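Local coordinates for protein 2-hydroxyisocaproyl-CoA dehydratase activator (Clostridium difficile, PDB 4EHU) that transfers one electron from its [4Fe-4S] cluster to (R)-2-hydroxyisocaproyl-CoA dehydratase as it hydrolyses ATP, activating that enzyme for L-leucine fermentation, at residues M1-G9 and V16-V25; L147-V158 and A180-T191. All blocks are in the same frame, centred on the assembly; numbering follows the deposited sequence. Where two conformers were deposited one is given.

Contact 1 of 2, residues M1-G9 and V16-V25; sequences MYTMGLDIG and VILKNGEDIV. With ANP (phosphoaminophosphonic acid-adenylate ester), chain D.
With CG set anti to its carbonyl carbon (chi1 -62°), Tyr2 swings its ring back over the neighbouring strand, where Lys19, whose CG lies opposite its own backbone N (chi1 -170°), runs alongside it as a fully extended chain. The two belong to the antiparallel hairpin of strands 2-8 and 13-19 that opens the actin-like ATPase fold, with strand 2-8 in the middle of a mixed five-stranded sheet. Tyr2 CE1 lies 3.8 Å from Lys19 CG, and the methylenes follow the ring out to its hydroxyl. Val25 CG2 meets the ring at its edge, 4.0 Å from Tyr2 CE1, while Ile17 CG2 approaches CD1 obliquely. Farther along the same face Met4 bends at its thioether and brings CE against Ile17 CG1 at 3.3 Å, a tight fit between buried groups; Leu43 and Leu46 of helix 38-50 also pack on Met4. The strands are laced by reciprocal backbone hydrogen bonds in the Thr3–Leu18 and Gly5–Val16 pairs, and Asn20 N continues the ladder to Met1 O. Beyond Asn20 the chain turns into strand 23-30 through a classic beta bulge in which Glu22 and Asp23 both face Lys19, their amides sharing Lys19 O. On the other face, Thr3 and Leu18 pack against helix 243-261. Strand 2-8 itself leads down to Gly9, whose CA approaches O1B of the bound ATP analogue to 3.4 Å, so that the hairpin carries the nucleotide loop at its far end. The hydroxyl of Thr3 is bonded to Ala249 O and also receives a proton from a water 2.7 Å from Thr3 OG1; this water gives its other proton to Leu18 O and accepts Gly21 N at 3.0 Å.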
loop_
_atom_site.group_PDB
_atom_site.type_symbol
_atom_site.label_atom_id
_atom_site.label_comp_id
_atom_site.label_asym_id
_atom_site.label_seq_id
_atom_site.Cartn_x
_atom_site.Cartn_y
_atom_site.Cartn_z
ATOM N N MET A 1 5.254 38.360 -25.050
ATOM C CA MET A 1 5.587 38.116 -23.619
ATOM C C MET A 1 5.758 36.622 -23.408
ATOM O O MET A 1 5.205 35.822 -24.155
ATOM C CB MET A 1 4.463 38.619 -22.705
ATOM C CG MET A 1 3.297 37.615 -22.563
ATOM S SD MET A 1 2.289 37.920 -21.099
ATOM C CE MET A 1 1.904 39.657 -21.333
ATOM N N TYR A 2 6.518 36.240 -22.390
ATOM C CA TYR A 2 6.591 34.832 -21.998
ATOM C C TYR A 2 6.121 34.659 -20.573
ATOM O O TYR A 2 6.391 35.498 -19.720
ATOM C CB TYR A 2 8.022 34.314 -22.113
ATOM C CG TYR A 2 8.572 34.371 -23.511
ATOM C CD1 TYR A 2 8.357 33.327 -24.400
ATOM C CD2 TYR A 2 9.296 35.484 -23.956
ATOM C CE1 TYR A 2 8.856 33.372 -25.689
ATOM C CE2 TYR A 2 9.795 35.533 -25.235
ATOM C CZ TYR A 2 9.571 34.477 -26.100
ATOM O OH TYR A 2 10.067 34.526 -27.380
ATOM N N THR A 3 5.418 33.563 -20.306
ATOM C CA THR A 3 5.145 33.163 -18.932
ATOM C C THR A 3 5.605 31.724 -18.727
ATOM O O THR A 3 5.829 30.996 -19.688
ATOM C CB THR A 3 3.661 33.295 -18.591
ATOM O OG1 THR A 3 2.884 32.453 -19.458
ATOM C CG2 THR A 3 3.233 34.783 -18.723
ATOM N N MET A 4 5.763 31.327 -17.473
ATOM C CA MET A 4 6.249 29.986 -17.158
ATOM C C MET A 4 5.375 29.318 -16.107
ATOM O O MET A 4 4.935 29.959 -15.161
ATOM C CB MET A 4 7.681 30.065 -16.632
ATOM C CG MET A 4 8.306 28.713 -16.352
ATOM S SD MET A 4 10.043 28.849 -15.898
ATOM C CE MET A 4 10.815 28.934 -17.512
ATOM N N GLY A 5 5.136 28.022 -16.300
ATOM C CA GLY A 5 4.463 27.178 -15.326
ATOM C C GLY A 5 5.396 26.065 -14.869
ATOM O O GLY A 5 6.083 25.460 -15.684
ATOM N N LEU A 6 5.440 25.825 -13.563
ATOM C CA LEU A 6 6.221 24.733 -12.994
ATOM C C LEU A 6 5.274 23.855 -12.199
ATOM O O LEU A 6 4.472 24.363 -11.429
ATOM C CB LEU A 6 7.316 25.268 -12.070
ATOM C CG LEU A 6 8.460 26.032 -12.733
ATOM C CD1 LEU A 6 9.379 26.611 -11.667
ATOM C CD2 LEU A 6 9.231 25.130 -13.686
ATOM N N ASP A 7 5.363 22.546 -12.391
ATOM C CA ASP A 7 4.547 21.584 -11.655
ATOM C C ASP A 7 5.507 20.633 -10.947
ATOM O O ASP A 7 6.130 19.782 -11.563
ATOM C CB ASP A 7 3.601 20.849 -12.628
ATOM C CG ASP A 7 2.830 19.685 -11.975
ATOM O OD1 ASP A 7 2.960 19.416 -10.761
ATOM O OD2 ASP A 7 2.081 19.026 -12.711
ATOM N N ILE A 8 5.664 20.819 -9.646
ATOM C CA ILE A 8 6.610 20.037 -8.876
ATOM C C ILE A 8 5.840 18.979 -8.113
ATOM O O ILE A 8 5.284 19.243 -7.052
ATOM C CB ILE A 8 7.401 20.933 -7.908
ATOM C CG1 ILE A 8 8.018 22.101 -8.683
ATOM C CG2 ILE A 8 8.473 20.121 -7.204
ATOM C CD1 ILE A 8 8.557 23.218 -7.785
ATOM N N GLY A 9 5.764 17.778 -8.678
ATOM C CA GLY A 9 4.970 16.741 -8.057
ATOM C C GLY A 9 5.804 15.876 -7.142
ATOM O O GLY A 9 6.967 16.177 -6.878
ATOM N N VAL A 16 6.818 24.502 -18.346
ATOM C CA VAL A 16 6.381 24.968 -19.662
ATOM C C VAL A 16 6.671 26.454 -19.756
ATOM O O VAL A 16 6.423 27.178 -18.790
ATOM C CB VAL A 16 4.861 24.770 -19.852
ATOM C CG1 VAL A 16 4.377 25.518 -21.076
ATOM C CG2 VAL A 16 4.516 23.255 -19.958
ATOM N N ILE A 17 7.219 26.895 -20.890
ATOM C CA ILE A 17 7.249 28.316 -21.220
ATOM C C ILE A 17 6.221 28.549 -22.317
ATOM O O ILE A 17 6.232 27.874 -23.356
ATOM C CB ILE A 17 8.641 28.795 -21.705
ATOM C CG1 ILE A 17 9.667 28.672 -20.576
ATOM C CG2 ILE A 17 8.559 30.251 -22.189
ATOM C CD1 ILE A 17 11.060 29.145 -20.940
ATOM N N LEU A 18 5.327 29.496 -22.069
ATOM C CA LEU A 18 4.215 29.795 -22.966
ATOM C C LEU A 18 4.380 31.209 -23.512
ATOM O O LEU A 18 4.679 32.142 -22.764
ATOM C CB LEU A 18 2.903 29.689 -22.190
ATOM C CG LEU A 18 1.574 29.854 -22.922
ATOM C CD1 LEU A 18 1.290 28.652 -23.825
ATOM C CD2 LEU A 18 0.465 30.003 -21.894
ATOM N N LYS A 19 4.189 31.362 -24.816
ATOM C CA LYS A 19 4.348 32.657 -25.472
ATOM C C LYS A 19 2.976 33.255 -25.754
ATOM O O LYS A 19 2.138 32.618 -26.398
ATOM C CB LYS A 19 5.117 32.491 -26.784
ATOM C CG LYS A 19 5.562 33.815 -27.438
ATOM C CD LYS A 19 6.259 33.552 -28.759
ATOM C CE LYS A 19 6.640 34.853 -29.446
ATOM N NZ LYS A 19 7.387 34.611 -30.713
ATOM N N ASN A 20 2.756 34.466 -25.252
ATOM C CA ASN A 20 1.506 35.197 -25.444
ATOM C C ASN A 20 0.286 34.355 -25.121
ATOM O O ASN A 20 -0.750 34.473 -25.771
ATOM C CB ASN A 20 1.404 35.732 -26.872
ATOM C CG ASN A 20 2.509 36.705 -27.197
ATOM O OD1 ASN A 20 3.105 36.658 -28.277
ATOM N ND2 ASN A 20 2.805 37.584 -26.254
ATOM N N GLY A 21 0.417 33.513 -24.098
ATOM C CA GLY A 21 -0.692 32.706 -23.625
ATOM C C GLY A 21 -1.256 31.740 -24.651
ATOM O O GLY A 21 -2.365 31.239 -24.489
ATOM N N GLU A 22 -0.510 31.468 -25.709
ATOM C CA GLU A 22 -1.075 30.664 -26.786
ATOM C C GLU A 22 -0.140 29.593 -27.321
ATOM O O GLU A 22 -0.602 28.530 -27.702
ATOM C CB GLU A 22 -1.598 31.558 -27.924
ATOM C CG GLU A 22 -0.588 32.496 -28.532
ATOM C CD GLU A 22 -1.187 33.332 -29.658
ATOM O OE1 GLU A 22 -2.386 33.145 -29.963
ATOM O OE2 GLU A 22 -0.462 34.173 -30.236
ATOM N N ASP A 23 1.165 29.845 -27.328
ATOM C CA ASP A 23 2.098 28.908 -27.942
ATOM C C ASP A 23 3.142 28.366 -26.969
ATOM O O ASP A 23 3.936 29.116 -26.412
ATOM C CB ASP A 23 2.798 29.577 -29.133
ATOM C CG ASP A 23 1.855 29.825 -30.303
ATOM O OD1 ASP A 23 1.077 28.909 -30.664
ATOM O OD2 ASP A 23 1.887 30.941 -30.860
ATOM N N ILE A 24 3.138 27.050 -26.777
ATOM C CA ILE A 24 4.167 26.392 -25.985
ATOM C C ILE A 24 5.479 26.439 -26.750
ATOM O O ILE A 24 5.606 25.801 -27.794
ATOM C CB ILE A 24 3.818 24.916 -25.716
ATOM C CG1 ILE A 24 2.491 24.801 -24.961
ATOM C CG2 ILE A 24 4.929 24.242 -24.924
ATOM C CD1 ILE A 24 2.061 23.364 -24.690
ATOM N N VAL A 25 6.450 27.200 -26.251
ATOM C CA VAL A 25 7.740 27.313 -26.929
ATOM C C VAL A 25 8.788 26.411 -26.281
ATOM O O VAL A 25 9.874 26.217 -26.826
ATOM C CB VAL A 25 8.249 28.782 -26.999
ATOM C CG1 VAL A 25 7.299 29.633 -27.840
ATOM C CG2 VAL A 25 8.430 29.386 -25.602
HETATM P PG ANP D . 1.681 13.469 -7.927
HETATM O O1G ANP D . 2.169 14.346 -6.780
HETATM O O2G ANP D . 0.812 14.270 -8.863
HETATM O O3G ANP D . 1.040 12.219 -7.468
HETATM P PB ANP D . 3.766 13.651 -10.119
HETATM O O1B ANP D . 5.240 13.915 -9.956
HETATM O O2B ANP D . 2.926 14.802 -10.676
HETATM N N3B ANP D . 3.169 12.991 -8.635
HETATM P PA ANP D . 3.604 12.507 -12.785
HETATM O O1A ANP D . 4.780 13.314 -13.210
HETATM O O2A ANP D . 2.199 12.883 -13.199
HETATM O O3A ANP D . 3.593 12.415 -11.166
HETATM O "O5'" ANP D . 3.785 10.949 -13.136
HETATM C "C5'" ANP D . 4.877 10.206 -12.582
HETATM C "C4'" ANP D . 4.888 8.815 -13.207
HETATM O "O4'" ANP D . 4.468 8.663 -14.555
HETATM C "C3'" ANP D . 5.741 7.653 -12.733
HETATM O "O3'" ANP D . 5.330 7.208 -11.433
HETATM C "C2'" ANP D . 5.553 6.627 -13.856
HETATM O "O2'" ANP D . 4.743 5.509 -13.452
HETATM C "C1'" ANP D . 4.857 7.360 -15.003
HETATM N N9 ANP D . 5.726 7.590 -16.172
HETATM C C8 ANP D . 6.721 8.495 -16.278
HETATM N N7 ANP D . 7.266 8.465 -17.519
HETATM C C5 ANP D . 6.589 7.518 -18.215
HETATM C C6 ANP D . 6.634 6.980 -19.577
HETATM N N6 ANP D . 7.559 7.453 -20.446
HETATM N N1 ANP D . 5.742 6.012 -19.908
HETATM C C2 ANP D . 4.825 5.545 -19.048
HETATM N N3 ANP D . 4.734 5.985 -17.784
HETATM C C4 ANP D . 5.568 6.955 -17.332
HETATM O O HOH W 1 2.509 33.494 -21.973
#

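Contact 2 of 2, residues L147-V158 and A180-T191; sequences LGSISMNSQNEV and AKIEDIVAGIHT. With ACT (acetate ion), chain I.
Ser151 and Glu183 bring their CA atoms within 4.8 Å where the short helix 147-151 passes over the start of helix 182-191, the axes 8.6 Å apart and crossing at -118°; beyond a type I turn from Ser151 to Ser154 the chain folds down along the longer helix. Asp184 receives the Ser154 hydroxyl and backbone amides of this loop. Its OD1 accepts Ser154 OG at 2.7 Å through the anti lone pair, and Asn156 N comes to the same oxygen from above the carboxylate plane; Gln155 N adds a weak bond. A water bonded to Gln155 N donates to OD2; these donors would tend to favour the charged form, although Asn156 O also lies close to the carboxylate. Next, Val158 N makes a bond to Asp184 O that is straight at the hydrogen (179°) but comes from above the carbonyl plane, on the face opposite the one used by the helical donor Gly188 N. This is helix-on-helix and loop-on-helix packing within the nucleotide-binding actin-like fold, where helix 182-204 is also flanked by helices 130-140 and 165-177. Ile150 CG2 sits 3.9 Å from Val186 CG2, the two side chains crossing nearly at right angles, and Leu147 CD2 reaches the same valine. His190 turns the edge of its imidazole to the short helix: CE1 is 3.4 Å from Leu147 O, and ND1 is equally close to Ser151 CB. Lower down, Val158 slots its methyls against Ile185 and Ala180. Glu157, extended from a CG anti to its backbone N (chi1 177°), passes its CG 3.5 Å from Gly188 CA and carries OE1 to 2.9 Å from Thr191 OG1, whose proton is not assigned; that hydroxyl accepts a hydrogen bond from Arg228 NH2.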
loop_
_atom_site.group_PDB
_atom_site.type_symbol
_atom_site.label_atom_id
_atom_site.label_comp_id
_atom_site.label_asym_id
_atom_site.label_seq_id
_atom_site.Cartn_x
_atom_site.Cartn_y
_atom_site.Cartn_z
ATOM N N LEU A 147 6.059 -0.529 -20.781
ATOM C CA LEU A 147 4.898 -1.316 -20.343
ATOM C C LEU A 147 3.738 -1.271 -21.338
ATOM O O LEU A 147 3.120 -2.292 -21.610
ATOM C CB LEU A 147 4.402 -0.836 -18.972
ATOM C CG LEU A 147 5.408 -1.013 -17.830
ATOM C CD1 LEU A 147 4.828 -0.420 -16.521
ATOM C CD2 LEU A 147 5.771 -2.479 -17.623
ATOM N N GLY A 148 3.425 -0.088 -21.854
ATOM C CA GLY A 148 2.285 0.075 -22.735
ATOM C C GLY A 148 2.418 -0.806 -23.966
ATOM O O GLY A 148 1.488 -1.520 -24.353
ATOM N N SER A 149 3.589 -0.758 -24.589
ATOM C CA SER A 149 3.814 -1.480 -25.834
ATOM C C SER A 149 3.839 -2.985 -25.557
ATOM O O SER A 149 3.310 -3.782 -26.342
ATOM C CB SER A 149 5.124 -1.016 -26.474
ATOM O OG SER A 149 5.476 -1.817 -27.595
ATOM N N ILE A 150 4.442 -3.381 -24.442
ATOM C CA ILE A 150 4.525 -4.803 -24.109
ATOM C C ILE A 150 3.121 -5.365 -23.932
ATOM O O ILE A 150 2.804 -6.455 -24.436
ATOM C CB ILE A 150 5.359 -5.025 -22.844
ATOM C CG1 ILE A 150 6.840 -4.844 -23.195
ATOM C CG2 ILE A 150 5.102 -6.424 -22.251
ATOM C CD1 ILE A 150 7.737 -4.637 -21.990
ATOM N N SER A 151 2.268 -4.620 -23.230
ATOM C CA SER A 151 0.935 -5.108 -22.870
ATOM C C SER A 151 0.064 -5.325 -24.121
ATOM O O SER A 151 -0.853 -6.148 -24.095
ATOM C CB SER A 151 0.252 -4.135 -21.895
ATOM O OG SER A 151 -0.067 -2.927 -22.548
ATOM N N MET A 152 0.340 -4.590 -25.200
ATOM C CA MET A 152 -0.405 -4.790 -26.448
ATOM C C MET A 152 -0.396 -6.246 -26.885
ATOM O O MET A 152 -1.327 -6.699 -27.574
ATOM C CB MET A 152 0.186 -3.961 -27.599
ATOM C CG MET A 152 0.174 -2.474 -27.354
ATOM S SD MET A 152 0.912 -1.666 -28.789
ATOM C CE MET A 152 0.424 0.032 -28.478
ATOM N N ASN A 153 0.681 -6.971 -26.580
ATOM C CA ASN A 153 0.800 -8.357 -27.036
ATOM C C ASN A 153 0.033 -9.363 -26.191
ATOM O O ASN A 153 -0.008 -10.543 -26.524
ATOM C CB ASN A 153 2.268 -8.787 -27.072
ATOM C CG ASN A 153 3.072 -8.001 -28.080
ATOM O OD1 ASN A 153 2.599 -7.722 -29.181
ATOM N ND2 ASN A 153 4.292 -7.634 -27.707
ATOM N N SER A 154 -0.549 -8.913 -25.079
ATOM C CA SER A 154 -1.270 -9.815 -24.181
ATOM C C SER A 154 -2.517 -10.376 -24.858
ATOM O O SER A 154 -3.303 -9.639 -25.457
ATOM C CB SER A 154 -1.667 -9.062 -22.897
ATOM O OG SER A 154 -2.511 -9.868 -22.087
ATOM N N GLN A 155 -2.679 -11.687 -24.734
ATOM C CA GLN A 155 -3.901 -12.350 -25.181
ATOM C C GLN A 155 -4.637 -13.005 -24.016
ATOM O O GLN A 155 -5.838 -13.249 -24.101
ATOM C CB GLN A 155 -3.545 -13.412 -26.206
ATOM C CG GLN A 155 -3.053 -12.753 -27.504
ATOM C CD GLN A 155 -2.353 -13.762 -28.401
ATOM O OE1 GLN A 155 -1.129 -13.925 -28.344
ATOM N NE2 GLN A 155 -3.134 -14.484 -29.216
ATOM N N ASN A 156 -3.940 -13.327 -22.939
ATOM C CA ASN A 156 -4.629 -13.924 -21.799
ATOM C C ASN A 156 -3.993 -13.437 -20.500
ATOM O O ASN A 156 -3.142 -14.077 -19.884
ATOM C CB ASN A 156 -4.681 -15.449 -21.891
ATOM C CG ASN A 156 -5.395 -15.950 -23.158
ATOM O OD1 ASN A 156 -6.594 -16.280 -23.155
ATOM N ND2 ASN A 156 -4.648 -16.008 -24.248
ATOM N N GLU A 157 -4.436 -12.247 -20.149
ATOM C CA GLU A 157 -4.036 -11.532 -18.945
ATOM C C GLU A 157 -3.958 -12.444 -17.724
ATOM O O GLU A 157 -4.836 -13.283 -17.512
ATOM C CB GLU A 157 -5.070 -10.440 -18.686
ATOM C CG GLU A 157 -4.848 -9.654 -17.432
ATOM C CD GLU A 157 -5.955 -8.647 -17.179
ATOM O OE1 GLU A 157 -6.371 -8.001 -18.129
ATOM O OE2 GLU A 157 -6.412 -8.543 -16.026
ATOM N N VAL A 158 -2.912 -12.280 -16.919
ATOM C CA VAL A 158 -2.823 -13.041 -15.663
ATOM C C VAL A 158 -3.720 -12.391 -14.609
ATOM O O VAL A 158 -3.955 -11.211 -14.641
ATOM C CB VAL A 158 -1.414 -13.064 -15.067
ATOM C CG1 VAL A 158 -0.408 -13.621 -16.037
ATOM C CG2 VAL A 158 -1.025 -11.652 -14.555
ATOM N N ALA A 180 4.951 -17.264 -16.661
ATOM C CA ALA A 180 3.859 -16.634 -17.402
ATOM C C ALA A 180 4.460 -15.646 -18.399
ATOM O O ALA A 180 5.517 -15.049 -18.155
ATOM C CB ALA A 180 2.914 -15.923 -16.448
ATOM N N LYS A 181 3.780 -15.449 -19.524
ATOM C CA LYS A 181 4.279 -14.540 -20.544
ATOM C C LYS A 181 4.310 -13.124 -19.984
ATOM O O LYS A 181 3.336 -12.677 -19.388
ATOM C CB LYS A 181 3.365 -14.565 -21.765
ATOM C CG LYS A 181 3.328 -15.901 -22.515
ATOM C CD LYS A 181 2.347 -15.784 -23.669
ATOM C CE LYS A 181 2.092 -17.146 -24.316
ATOM N NZ LYS A 181 3.304 -17.667 -24.977
ATOM N N ILE A 182 5.423 -12.428 -20.177
ATOM C CA ILE A 182 5.586 -11.087 -19.622
ATOM C C ILE A 182 4.440 -10.157 -20.027
ATOM O O ILE A 182 3.955 -9.386 -19.206
ATOM C CB ILE A 182 6.957 -10.464 -20.005
ATOM C CG1 ILE A 182 7.174 -9.141 -19.266
ATOM C CG2 ILE A 182 7.077 -10.253 -21.510
ATOM C CD1 ILE A 182 7.245 -9.292 -17.778
ATOM N N GLU A 183 4.006 -10.216 -21.286
ATOM C CA GLU A 183 2.945 -9.328 -21.726
ATOM C C GLU A 183 1.640 -9.567 -20.964
ATOM O O GLU A 183 0.869 -8.623 -20.742
ATOM C CB GLU A 183 2.703 -9.450 -23.241
ATOM C CG GLU A 183 2.324 -10.879 -23.734
ATOM C CD GLU A 183 3.515 -11.734 -24.179
ATOM O OE1 GLU A 183 4.631 -11.554 -23.657
ATOM O OE2 GLU A 183 3.334 -12.607 -25.058
ATOM N N ASP A 184 1.374 -10.817 -20.580
ATOM C CA ASP A 184 0.169 -11.115 -19.797
ATOM C C ASP A 184 0.297 -10.672 -18.342
ATOM O O ASP A 184 -0.690 -10.298 -17.730
ATOM C CB ASP A 184 -0.157 -12.614 -19.861
ATOM C CG ASP A 184 -0.601 -13.038 -21.265
ATOM O OD1 ASP A 184 -1.279 -12.217 -21.925
ATOM O OD2 ASP A 184 -0.251 -14.170 -21.712
ATOM N N ILE A 185 1.513 -10.724 -17.810
ATOM C CA ILE A 185 1.798 -10.194 -16.467
ATOM C C ILE A 185 1.596 -8.694 -16.467
ATOM O O ILE A 185 0.927 -8.149 -15.589
ATOM C CB ILE A 185 3.240 -10.520 -16.015
ATOM C CG1 ILE A 185 3.417 -12.037 -15.879
ATOM C CG2 ILE A 185 3.574 -9.825 -14.671
ATOM C CD1 ILE A 185 4.847 -12.440 -15.603
ATOM N N VAL A 186 2.151 -8.025 -17.473
ATOM C CA VAL A 186 1.979 -6.574 -17.604
ATOM C C VAL A 186 0.505 -6.191 -17.793
ATOM O O VAL A 186 0.040 -5.232 -17.165
ATOM C CB VAL A 186 2.818 -6.008 -18.762
ATOM C CG1 VAL A 186 2.523 -4.515 -18.973
ATOM C CG2 VAL A 186 4.304 -6.226 -18.488
ATOM N N ALA A 187 -0.244 -6.910 -18.636
ATOM C CA ALA A 187 -1.662 -6.574 -18.781
ATOM C C ALA A 187 -2.363 -6.673 -17.425
ATOM O O ALA A 187 -3.228 -5.851 -17.129
ATOM C CB ALA A 187 -2.378 -7.479 -19.822
ATOM N N GLY A 188 -2.022 -7.686 -16.627
ATOM C CA GLY A 188 -2.654 -7.851 -15.319
ATOM C C GLY A 188 -2.330 -6.690 -14.405
ATOM O O GLY A 188 -3.190 -6.227 -13.683
ATOM N N ILE A 189 -1.080 -6.245 -14.435
ATOM C CA ILE A 189 -0.639 -5.084 -13.658
ATOM C C ILE A 189 -1.443 -3.831 -14.061
ATOM O O ILE A 189 -1.880 -3.064 -13.214
ATOM C CB ILE A 189 0.872 -4.872 -13.890
ATOM C CG1 ILE A 189 1.675 -5.887 -13.050
ATOM C CG2 ILE A 189 1.280 -3.428 -13.586
ATOM C CD1 ILE A 189 3.131 -6.023 -13.543
ATOM N N HIS A 190 -1.676 -3.651 -15.361
ATOM C CA HIS A 190 -2.443 -2.525 -15.837
ATOM C C HIS A 190 -3.884 -2.613 -15.391
ATOM O O HIS A 190 -4.492 -1.616 -15.002
ATOM C CB HIS A 190 -2.356 -2.437 -17.360
ATOM C CG HIS A 190 -1.008 -2.046 -17.849
ATOM N ND1 HIS A 190 -0.604 -2.258 -19.151
ATOM C CD2 HIS A 190 0.008 -1.402 -17.235
ATOM C CE1 HIS A 190 0.630 -1.806 -19.297
ATOM N NE2 HIS A 190 1.023 -1.285 -18.150
ATOM N N THR A 191 -4.438 -3.808 -15.428
ATOM C CA THR A 191 -5.810 -3.975 -15.025
ATOM C C THR A 191 -5.950 -3.657 -13.527
ATOM O O THR A 191 -6.908 -3.029 -13.134
ATOM C CB THR A 191 -6.285 -5.393 -15.340
ATOM O OG1 THR A 191 -6.413 -5.494 -16.761
ATOM C CG2 THR A 191 -7.644 -5.676 -14.659
HETATM C C ACT I . -3.667 -4.347 -23.601
HETATM O O ACT I . -2.911 -3.488 -23.088
HETATM O OXT ACT I . -4.109 -4.117 -24.759
HETATM C CH3 ACT I . -4.008 -5.615 -22.872
HETATM O O HOH W 2 5.831 -9.393 -25.181
HETATM O O HOH W 3 -0.768 -14.073 -24.393
HETATM O O HOH W 4 1.032 -13.434 -26.352
#

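How the contacts relate
From the N terminus, contact 1 closes first: strand 2-8 runs to the nucleotide loop, and the chain returns in strand 13-19, a local hairpin with only six residues between the two segments. Contact 2 opens much later and closes a longer loop, whose 21 intervening residues include helix 165-177 and the cluster ligand Cys164. The two loops lie in series, neither nesting nor crossing, and their centres are 37 Å apart on opposite sides of the centre of the chain. Contact 1 ties strands of the first sheet, whereas contact 2 ties helix 147-151 and the loop after it to the start of helix 182-204; the bound nucleotide lies between them, touching Gly9 and lying about 6 Å from the side chain of Leu147.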